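Local atomic coordinates of conserved domain protein (Porphyromonas gingivalis, PDB entry 3PNN), a protein that probably transfers a sugar from a nucleotide-activated donor to form a glycosidic linkage, as a cytoplasmic glycosyltransferase with a Rossmann-like fold. Residues A[40-45]-A[127-132]; A[193-198]-A[205-210]. All coordinates share one frame; numbering follows the deposited sequence.

Contact 1: A[40-45]-A[127-132]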
loop_
_atom_site.group_PDB
_atom_site.type_symbol
_atom_site.label_atom_id
_atom_site.label_comp_id
_atom_site.label_asym_id
_atom_site.label_seq_id
_atom_site.Cartn_x
_atom_site.Cartn_y
_atom_site.Cartn_z
ATOM N N VAL A 40 4.958 -5.206 -10.398
ATOM C CA VAL A 40 4.721 -4.645 -11.721
ATOM C C VAL A 40 4.452 -5.751 -12.732
ATOM O O VAL A 40 3.530 -5.649 -13.537
ATOM C CB VAL A 40 5.883 -3.727 -12.183
ATOM C CG1 VAL A 40 5.674 -3.284 -13.640
ATOM C CG2 VAL A 40 5.996 -2.523 -11.239
ATOM N N TYR A 41 5.251 -6.813 -12.684
ATOM C CA TYR A 41 5.026 -7.961 -13.561
ATOM C C TYR A 41 3.593 -8.497 -13.408
ATOM O O TYR A 41 2.893 -8.749 -14.400
ATOM C CB TYR A 41 6.058 -9.058 -13.252
ATOM C CG TYR A 41 6.086 -10.193 -14.251
ATOM C CD1 TYR A 41 6.886 -10.122 -15.397
ATOM C CD2 TYR A 41 5.328 -11.333 -14.050
ATOM C CE1 TYR A 41 6.922 -11.158 -16.308
ATOM C CE2 TYR A 41 5.350 -12.375 -14.966
ATOM C CZ TYR A 41 6.147 -12.279 -16.092
ATOM O OH TYR A 41 6.174 -13.315 -16.996
ATOM N N ASP A 42 3.159 -8.700 -12.169
ATOM C CA ASP A 42 1.817 -9.251 -11.955
ATOM C C ASP A 42 0.729 -8.240 -12.318
ATOM O O ASP A 42 -0.331 -8.620 -12.812
ATOM C CB ASP A 42 1.642 -9.756 -10.515
ATOM C CG ASP A 42 2.300 -11.121 -10.298
ATOM O OD1 ASP A 42 2.438 -11.878 -11.282
ATOM O OD2 ASP A 42 2.657 -11.436 -9.147
ATOM N N ALA A 43 0.987 -6.951 -12.099
ATOM C CA ALA A 43 -0.031 -5.953 -12.435
ATOM C C ALA A 43 -0.246 -5.957 -13.941
ATOM O O ALA A 43 -1.380 -5.890 -14.428
ATOM C CB ALA A 43 0.378 -4.547 -11.932
ATOM N N ILE A 44 0.854 -6.052 -14.691
ATOM C CA ILE A 44 0.745 -6.122 -16.140
ATOM C C ILE A 44 -0.055 -7.356 -16.537
ATOM O O ILE A 44 -0.988 -7.261 -17.338
ATOM C CB ILE A 44 2.129 -6.137 -16.829
ATOM C CG1 ILE A 44 2.811 -4.767 -16.660
ATOM C CG2 ILE A 44 1.992 -6.520 -18.305
ATOM C CD1 ILE A 44 4.273 -4.730 -17.136
ATOM N N ARG A 45 0.303 -8.510 -15.976
ATOM C CA ARG A 45 -0.399 -9.754 -16.301
ATOM C C ARG A 45 -1.886 -9.657 -15.968
ATOM O O ARG A 45 -2.730 -10.247 -16.658
ATOM C CB ARG A 45 0.195 -10.953 -15.543
ATOM C CG ARG A 45 1.533 -11.446 -16.039
ATOM C CD ARG A 45 1.775 -12.912 -15.643
ATOM N NE ARG A 45 2.122 -13.105 -14.231
ATOM C CZ ARG A 45 2.762 -14.185 -13.770
ATOM N NH1 ARG A 45 3.121 -15.149 -14.614
ATOM N NH2 ARG A 45 3.056 -14.304 -12.477
ATOM N N TYR A 127 2.580 -9.118 -2.910
ATOM C CA TYR A 127 1.143 -9.335 -2.739
ATOM C C TYR A 127 0.636 -10.648 -3.360
ATOM O O TYR A 127 -0.379 -11.194 -2.929
ATOM C CB TYR A 127 0.387 -8.147 -3.316
ATOM C CG TYR A 127 0.594 -6.888 -2.510
ATOM C CD1 TYR A 127 -0.156 -6.653 -1.359
ATOM C CD2 TYR A 127 1.555 -5.943 -2.880
ATOM C CE1 TYR A 127 0.034 -5.502 -0.597
ATOM C CE2 TYR A 127 1.743 -4.782 -2.124
ATOM C CZ TYR A 127 0.965 -4.568 -0.990
ATOM O OH TYR A 127 1.136 -3.429 -0.229
ATOM N N GLY A 128 1.340 -11.141 -4.376
ATOM C CA GLY A 128 0.959 -12.368 -5.059
ATOM C C GLY A 128 0.020 -12.134 -6.234
ATOM O O GLY A 128 -0.797 -11.217 -6.225
ATOM N N ARG A 129 0.130 -12.976 -7.253
ATOM C CA ARG A 129 -0.586 -12.746 -8.504
ATOM C C ARG A 129 -2.092 -12.608 -8.340
ATOM O O ARG A 129 -2.699 -11.722 -8.945
ATOM C CB ARG A 129 -0.287 -13.864 -9.496
ATOM C CG ARG A 129 -0.911 -13.640 -10.852
ATOM C CD ARG A 129 -0.359 -14.684 -11.833
ATOM N NE ARG A 129 -0.926 -14.532 -13.167
ATOM C CZ ARG A 129 -0.737 -15.404 -14.154
ATOM N NH1 ARG A 129 -0.009 -16.494 -13.936
ATOM N NH2 ARG A 129 -1.287 -15.192 -15.348
ATOM N N ASN A 130 -2.711 -13.481 -7.549
ATOM C CA ASN A 130 -4.166 -13.422 -7.410
ATOM C C ASN A 130 -4.690 -12.151 -6.721
ATOM O O ASN A 130 -5.850 -11.763 -6.925
ATOM C CB ASN A 130 -4.713 -14.677 -6.726
ATOM C CG ASN A 130 -6.210 -14.772 -6.832
ATOM O OD1 ASN A 130 -6.757 -15.013 -7.913
ATOM N ND2 ASN A 130 -6.884 -14.571 -5.718
ATOM N N GLY A 131 -3.841 -11.508 -5.913
ATOM C CA GLY A 131 -4.172 -10.214 -5.333
ATOM C C GLY A 131 -4.419 -9.200 -6.432
ATOM O O GLY A 131 -5.431 -8.498 -6.442
ATOM N N PHE A 132 -3.483 -9.107 -7.374
ATOM C CA PHE A 132 -3.691 -8.244 -8.542
ATOM C C PHE A 132 -4.880 -8.656 -9.399
ATOM O O PHE A 132 -5.585 -7.796 -9.938
ATOM C CB PHE A 132 -2.414 -8.159 -9.386
ATOM C CG PHE A 132 -1.288 -7.504 -8.662
ATOM C CD1 PHE A 132 -1.182 -6.121 -8.641
ATOM C CD2 PHE A 132 -0.381 -8.263 -7.930
ATOM C CE1 PHE A 132 -0.161 -5.500 -7.947
ATOM C CE2 PHE A 132 0.646 -7.654 -7.235
ATOM C CZ PHE A 132 0.758 -6.263 -7.237
HETATM O O HOH W 1 3.318 -10.548 -6.602
#
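G128 is the N-cap residue of helix 129-140. Its backbone angles would push a CB against the carbonyl O of Y127, so they call for glycine. A water accepts a weak bond from G128 N and donates to D42 OD2 at 2.8 Å. Y298 OH also hydrogen-bonds D42 OD2. D42 OD2 lies 3.5 Å from R129 N, without a hydrogen bond, at the start of the helix, which may favour the charged form.

R129 is extended, with CG anti to the backbone N (chi1 -176°). It runs past D42, its CG 3.8 Å from D42 OD1, without a salt bridge between them. Its guanidinium then lies flat on that of R45, centres 3.7 Å apart and planes at 8°. The other face of R45 is covered by Y41 CE2. Two like charges meet here, and D42 probably offsets them. R45 grips D42 OD1 side-on, with OD1 in the guanidinium plane. R45 NH2 makes the shorter, straighter bond, 2.8 Å, to the syn lone pair of D42 OD1; R45 NE makes the longer, more bent one, 3.2 Å, nearly along the C-O axis. R45 NH2 also bonds E297 O.

The two helices belong to the Rossmann-like alpha/beta/alpha domain, in which strands 7-11, 50-55 and 118-122 run parallel. One helix turn on from R129, F132 points toward helix 35-46. D42 CB approaches its CD2 obliquely at 3.6 Å. A43 N lies over one ring face, toward the rim, and A43 CB is 4.0 Å from F132 CD1. I121 and M217 of neighbouring strands also touch F132.

Contact 2: A[193-198]-A[205-210]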
loop_
_atom_site.group_PDB
_atom_site.type_symbol
_atom_site.label_atom_id
_atom_site.label_comp_id
_atom_site.label_asym_id
_atom_site.label_seq_id
_atom_site.Cartn_x
_atom_site.Cartn_y
_atom_site.Cartn_z
ATOM N N GLY A 193 0.937 -20.231 20.504
ATOM C CA GLY A 193 -0.352 -20.713 20.042
ATOM C C GLY A 193 -1.415 -19.671 19.745
ATOM O O GLY A 193 -2.301 -19.916 18.932
ATOM N N THR A 194 -1.342 -18.516 20.399
ATOM C CA THR A 194 -2.376 -17.498 20.233
ATOM C C THR A 194 -1.825 -16.151 19.771
ATOM O O THR A 194 -0.827 -15.644 20.292
ATOM C CB THR A 194 -3.184 -17.288 21.527
ATOM O OG1 THR A 194 -2.382 -16.577 22.475
ATOM C CG2 THR A 194 -3.603 -18.623 22.120
ATOM N N ILE A 195 -2.496 -15.573 18.785
ATOM C CA ILE A 195 -2.104 -14.290 18.234
ATOM C C ILE A 195 -2.702 -13.178 19.093
ATOM O O ILE A 195 -3.914 -13.125 19.286
ATOM C CB ILE A 195 -2.608 -14.150 16.783
ATOM C CG1 ILE A 195 -2.106 -15.319 15.922
ATOM C CG2 ILE A 195 -2.194 -12.811 16.196
ATOM C CD1 ILE A 195 -2.666 -15.329 14.492
ATOM N N SER A 196 -1.859 -12.294 19.620
ATOM C CA SER A 196 -2.372 -11.179 20.412
ATOM C C SER A 196 -1.642 -9.851 20.188
ATOM O O SER A 196 -0.542 -9.810 19.634
ATOM C CB SER A 196 -2.393 -11.540 21.902
ATOM O OG SER A 196 -1.161 -12.104 22.314
ATOM N N PHE A 197 -2.301 -8.770 20.596
ATOM C CA PHE A 197 -1.709 -7.442 20.668
ATOM C C PHE A 197 -2.328 -6.718 21.862
ATOM O O PHE A 197 -3.235 -7.245 22.500
ATOM C CB PHE A 197 -1.961 -6.656 19.385
ATOM C CG PHE A 197 -3.417 -6.369 19.111
ATOM C CD1 PHE A 197 -3.988 -5.165 19.500
ATOM C CD2 PHE A 197 -4.209 -7.292 18.442
ATOM C CE1 PHE A 197 -5.325 -4.891 19.241
ATOM C CE2 PHE A 197 -5.547 -7.025 18.181
ATOM C CZ PHE A 197 -6.105 -5.820 18.581
ATOM N N ARG A 198 -1.840 -5.520 22.163
ATOM C CA ARG A 198 -2.413 -4.707 23.227
ATOM C C ARG A 198 -3.016 -3.452 22.625
ATOM O O ARG A 198 -2.383 -2.795 21.799
ATOM C CB ARG A 198 -1.347 -4.324 24.252
ATOM C CG ARG A 198 -0.833 -5.478 25.091
ATOM C CD ARG A 198 0.158 -4.976 26.130
ATOM N NE ARG A 198 0.638 -6.040 27.007
ATOM C CZ ARG A 198 0.052 -6.387 28.150
ATOM N NH1 ARG A 198 0.557 -7.366 28.887
ATOM N NH2 ARG A 198 -1.040 -5.753 28.555
ATOM N N CYS A 205 -5.629 -8.189 23.388
ATOM C CA CYS A 205 -6.694 -8.703 22.549
ATOM C C CYS A 205 -6.133 -9.835 21.701
ATOM O O CYS A 205 -4.988 -9.771 21.250
ATOM C CB CYS A 205 -7.239 -7.593 21.647
ATOM S SG CYS A 205 -7.733 -6.068 22.502
ATOM N N THR A 206 -6.930 -10.876 21.488
ATOM C CA THR A 206 -6.497 -11.976 20.636
ATOM C C THR A 206 -7.154 -11.910 19.262
ATOM O O THR A 206 -8.164 -11.237 19.068
ATOM C CB THR A 206 -6.762 -13.350 21.271
ATOM O OG1 THR A 206 -8.171 -13.530 21.457
ATOM C CG2 THR A 206 -6.056 -13.455 22.609
ATOM N N LEU A 207 -6.554 -12.615 18.310
ATOM C CA LEU A 207 -7.016 -12.618 16.937
ATOM C C LEU A 207 -7.013 -14.057 16.448
ATOM O O LEU A 207 -6.068 -14.796 16.712
ATOM C CB LEU A 207 -6.052 -11.796 16.075
ATOM C CG LEU A 207 -6.369 -10.381 15.580
ATOM C CD1 LEU A 207 -7.322 -9.623 16.467
ATOM C CD2 LEU A 207 -5.071 -9.595 15.368
ATOM N N ALA A 208 -8.058 -14.453 15.726
ATOM C CA ALA A 208 -8.079 -15.757 15.070
ATOM C C ALA A 208 -7.014 -15.820 13.979
ATOM O O ALA A 208 -6.620 -14.787 13.430
ATOM C CB ALA A 208 -9.454 -16.020 14.472
ATOM N N GLU A 209 -6.556 -17.026 13.650
ATOM C CA GLU A 209 -5.574 -17.184 12.575
ATOM C C GLU A 209 -6.056 -16.587 11.247
ATOM O O GLU A 209 -5.253 -16.068 10.456
ATOM C CB GLU A 209 -5.222 -18.660 12.377
ATOM C CG GLU A 209 -4.454 -19.281 13.542
ATOM C CD GLU A 209 -3.001 -18.830 13.603
ATOM O OE1 GLU A 209 -2.431 -18.457 12.550
ATOM O OE2 GLU A 209 -2.424 -18.862 14.711
ATOM N N ASP A 210 -7.362 -16.685 10.996
ATOM C CA ASP A 210 -7.932 -16.218 9.729
ATOM C C ASP A 210 -8.530 -14.808 9.789
ATOM O O ASP A 210 -9.206 -14.379 8.858
ATOM C CB ASP A 210 -8.995 -17.201 9.217
ATOM C CG ASP A 210 -10.184 -17.321 10.160
ATOM O OD1 ASP A 210 -10.144 -16.734 11.266
ATOM O OD2 ASP A 210 -11.166 -18.002 9.788
HETATM O O HOH W 2 -3.968 -18.821 17.057
HETATM O O HOH W 3 -4.996 -16.608 18.102
#
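A beta hairpin is formed here by strands 194-198 and 204-207. Strand 194-198 pairs antiparallel with the long strand 179-191, so the hairpin extends from it. F197 and C205 form an antiparallel hydrogen-bonded pair. C205 N donates to F197 O at 2.7 Å, nearly straight at 170°. F197 N returns a bond to C205 O at 2.9 Å.

S196 and T206 make the next, non-hydrogen-bonded pair, with side chains on the other face from F197. Their backbones come close, and S196 CA lies 3.1 Å from C205 O in a CA-H...O contact. Further along, L207 N donates to I195 O at 2.9 Å. This bond is more bent, and the donor sits above the carbonyl plane. The pairing then opens: a water accepts from I195 N and donates to L207 O.

I195, F197, C205 and L207 share one face. F197 CG sits in the crowded position between the backbone N and the carbonyl carbon (chi1 64°). This brings the ring across to the partner strand. C205 CB lies over one ring face in a CH-pi contact, 4.0 Å from the centroid, and C205 SG approaches obliquely. L207 CD1 meets the ring edge in its plane, 3.6 Å from F197 CE2. I195 CG2 packs against L207 CB. I188 of strand 179-191 touches both I195 and F197.

Past the strand, E209 bends at chi2 and brings its carboxylate to I195 CD1. E209 OE2 shares a water with G193 O, while E209 OE1 forms a salt bridge with R190. Direct backbone bonds at F197 and C205 give way to water-mediated ones at I195-L207 and G193-E209, so the end near G193 is held partly through solvent.

In the fold
Contact 1 is buried, whereas contact 2 is only partly buried and lies farther from the chain centre. Their centres are 29 Å apart, and their nearest atoms are about 15 Å apart, so they do not touch. They hold no element in common. Contact 1 joins two helices distant in sequence, within the Rossmann-like part. Contact 2 joins neighbouring strands of a hairpin. Side chains carry contact 1, which has no direct hydrogen bond between its segments. Backbone bonds carry contact 2, with an apolar cluster on one face. Water links both, weakly on one side in contact 1: one at the helix start there, two where the hairpin pairing opens in contact 2.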